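Local coordinates for protein putative isomerase YbhH (Escherichia coli, PDB 6OTV) that probably acts as an isomerase of the PrpF family, whose fold is related to that of diaminopimelate epimerase, at residues A[210-214]-A[215-219]. Sequence-based numbering, arbitrary orientation.
Sequences GYELP and AELDA
Helix 214-219 starts here, with Leu213 at its N-cap and Pro214 opening the first turn. Leu217 N donates to Leu213 O at 3.0 Å, nearly in line with the C=O bond (164°), and Asp218 N reaches Pro214 O at 3.0 Å. The first-turn amides have no carbonyl one turn back within the helix to bond to, so proline, which has no N-H, loses nothing there, and its ring fixes phi near the helical value; the buried ring also packs on Cys273 and Pro313. Leu213 has no polar side-chain atom to cap the helix amides; Glu216, at the third position after the cap, folds back to the amide of Leu213. Its chain, extended beyond CG, runs past Leu213 CB and brings Glu216 OE1 within 3.4 Å of Leu213 N, a weak hydrogen bond. Of a capping box, only this half, from Glu216 to the N-cap amide, is present. In the same carboxylate, Glu216 OE2 leans on Leu213 CD1 (3.5 Å) and OE1 on Glu212 CB. Leu217, buried, lies across Glu212 at about a right angle, its CD2 3.7 Å from Glu212 CB, and also meets Arg266 of strand 263-267. Asp218 sends OD1 to the amide of Cys273, tying the helix to a neighbouring loop. Glu212 is bent at chi2 (88°), which swings its carboxylate away from that of Glu216 and back along the loop, where OE2 accepts from Thr209 N. Glu212 OE1 accepts from Gly210 N at 2.9 Å, on the syn side and 24° out of the carboxylate plane.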
loop_
_atom_site.group_PDB
_atom_site.type_symbol
_atom_site.label_atom_id
_atom_site.label_comp_id
_atom_site.label_asym_id
_atom_site.label_seq_id
_atom_site.Cartn_x
_atom_site.Cartn_y
_atom_site.Cartn_z
ATOM N N GLY A 210 18.793 -31.107 -14.368
ATOM C CA GLY A 210 18.555 -29.827 -13.741
ATOM C C GLY A 210 19.750 -29.265 -13.005
ATOM O O GLY A 210 19.682 -28.130 -12.520
ATOM N N TYR A 211 20.842 -30.020 -12.910
ATOM C CA TYR A 211 22.036 -29.576 -12.207
ATOM C C TYR A 211 23.152 -29.181 -13.162
ATOM O O TYR A 211 24.266 -28.887 -12.714
ATOM C CB TYR A 211 22.507 -30.664 -11.241
ATOM C CG TYR A 211 21.394 -31.178 -10.356
ATOM C CD1 TYR A 211 20.927 -30.422 -9.287
ATOM C CD2 TYR A 211 20.803 -32.414 -10.595
ATOM C CE1 TYR A 211 19.905 -30.883 -8.479
ATOM C CE2 TYR A 211 19.779 -32.885 -9.789
ATOM C CZ TYR A 211 19.335 -32.115 -8.736
ATOM O OH TYR A 211 18.318 -32.570 -7.931
ATOM N N GLU A 212 22.876 -29.159 -14.465
ATOM C CA GLU A 212 23.885 -28.791 -15.446
ATOM C C GLU A 212 24.256 -27.316 -15.316
ATOM O O GLU A 212 23.474 -26.492 -14.831
ATOM C CB GLU A 212 23.387 -29.081 -16.866
ATOM C CG GLU A 212 23.072 -30.551 -17.152
ATOM C CD GLU A 212 21.641 -30.934 -16.802
ATOM O OE1 GLU A 212 20.957 -30.154 -16.103
ATOM O OE2 GLU A 212 21.198 -32.019 -17.233
ATOM N N LEU A 213 25.468 -26.992 -15.754
ATOM C CA LEU A 213 25.925 -25.613 -15.731
ATOM C C LEU A 213 25.122 -24.773 -16.724
ATOM O O LEU A 213 24.627 -25.290 -17.730
ATOM C CB LEU A 213 27.411 -25.538 -16.070
ATOM C CG LEU A 213 28.379 -26.252 -15.123
ATOM C CD1 LEU A 213 29.777 -26.290 -15.717
ATOM C CD2 LEU A 213 28.393 -25.574 -13.764
ATOM N N PRO A 214 24.966 -23.474 -16.452
ATOM C CA PRO A 214 24.263 -22.604 -17.412
ATOM C C PRO A 214 24.842 -22.649 -18.817
ATOM O O PRO A 214 24.086 -22.579 -19.795
ATOM C CB PRO A 214 24.408 -21.212 -16.782
ATOM C CG PRO A 214 24.529 -21.479 -15.318
ATOM C CD PRO A 214 25.294 -22.773 -15.197
ATOM N N ALA A 215 26.165 -22.774 -18.947
ATOM C CA ALA A 215 26.773 -22.840 -20.273
ATOM C C ALA A 215 26.392 -24.127 -20.994
ATOM O O ALA A 215 26.107 -24.108 -22.198
ATOM C CB ALA A 215 28.293 -22.715 -20.162
ATOM N N GLU A 216 26.382 -25.253 -20.277
ATOM C CA GLU A 216 25.995 -26.520 -20.891
ATOM C C GLU A 216 24.540 -26.494 -21.341
ATOM O O GLU A 216 24.190 -27.075 -22.375
ATOM C CB GLU A 216 26.230 -27.670 -19.913
ATOM C CG GLU A 216 27.650 -27.769 -19.387
ATOM C CD GLU A 216 27.779 -28.779 -18.263
ATOM O OE1 GLU A 216 26.742 -29.333 -17.838
ATOM O OE2 GLU A 216 28.915 -29.018 -17.800
ATOM N N LEU A 217 23.674 -25.826 -20.575
ATOM C CA LEU A 217 22.270 -25.739 -20.959
ATOM C C LEU A 217 22.089 -24.854 -22.186
ATOM O O LEU A 217 21.225 -25.123 -23.029
ATOM C CB LEU A 217 21.438 -25.214 -19.791
ATOM C CG LEU A 217 21.412 -26.095 -18.540
ATOM C CD1 LEU A 217 20.684 -25.383 -17.418
ATOM C CD2 LEU A 217 20.760 -27.439 -18.839
ATOM N N ASP A 218 22.893 -23.793 -22.303
ATOM C CA ASP A 218 22.795 -22.920 -23.469
ATOM C C ASP A 218 23.311 -23.603 -24.730
ATOM O O ASP A 218 22.871 -23.267 -25.836
ATOM C CB ASP A 218 23.556 -21.618 -23.218
ATOM C CG ASP A 218 22.894 -20.753 -22.166
ATOM O OD1 ASP A 218 21.660 -20.859 -22.004
ATOM O OD2 ASP A 218 23.604 -19.966 -21.503
ATOM N N ALA A 219 24.235 -24.557 -24.591
ATOM C CA ALA A 219 24.759 -25.249 -25.763
ATOM C C ALA A 219 23.756 -26.247 -26.326
ATOM O O ALA A 219 23.727 -26.477 -27.539
ATOM C CB ALA A 219 26.070 -25.954 -25.415
#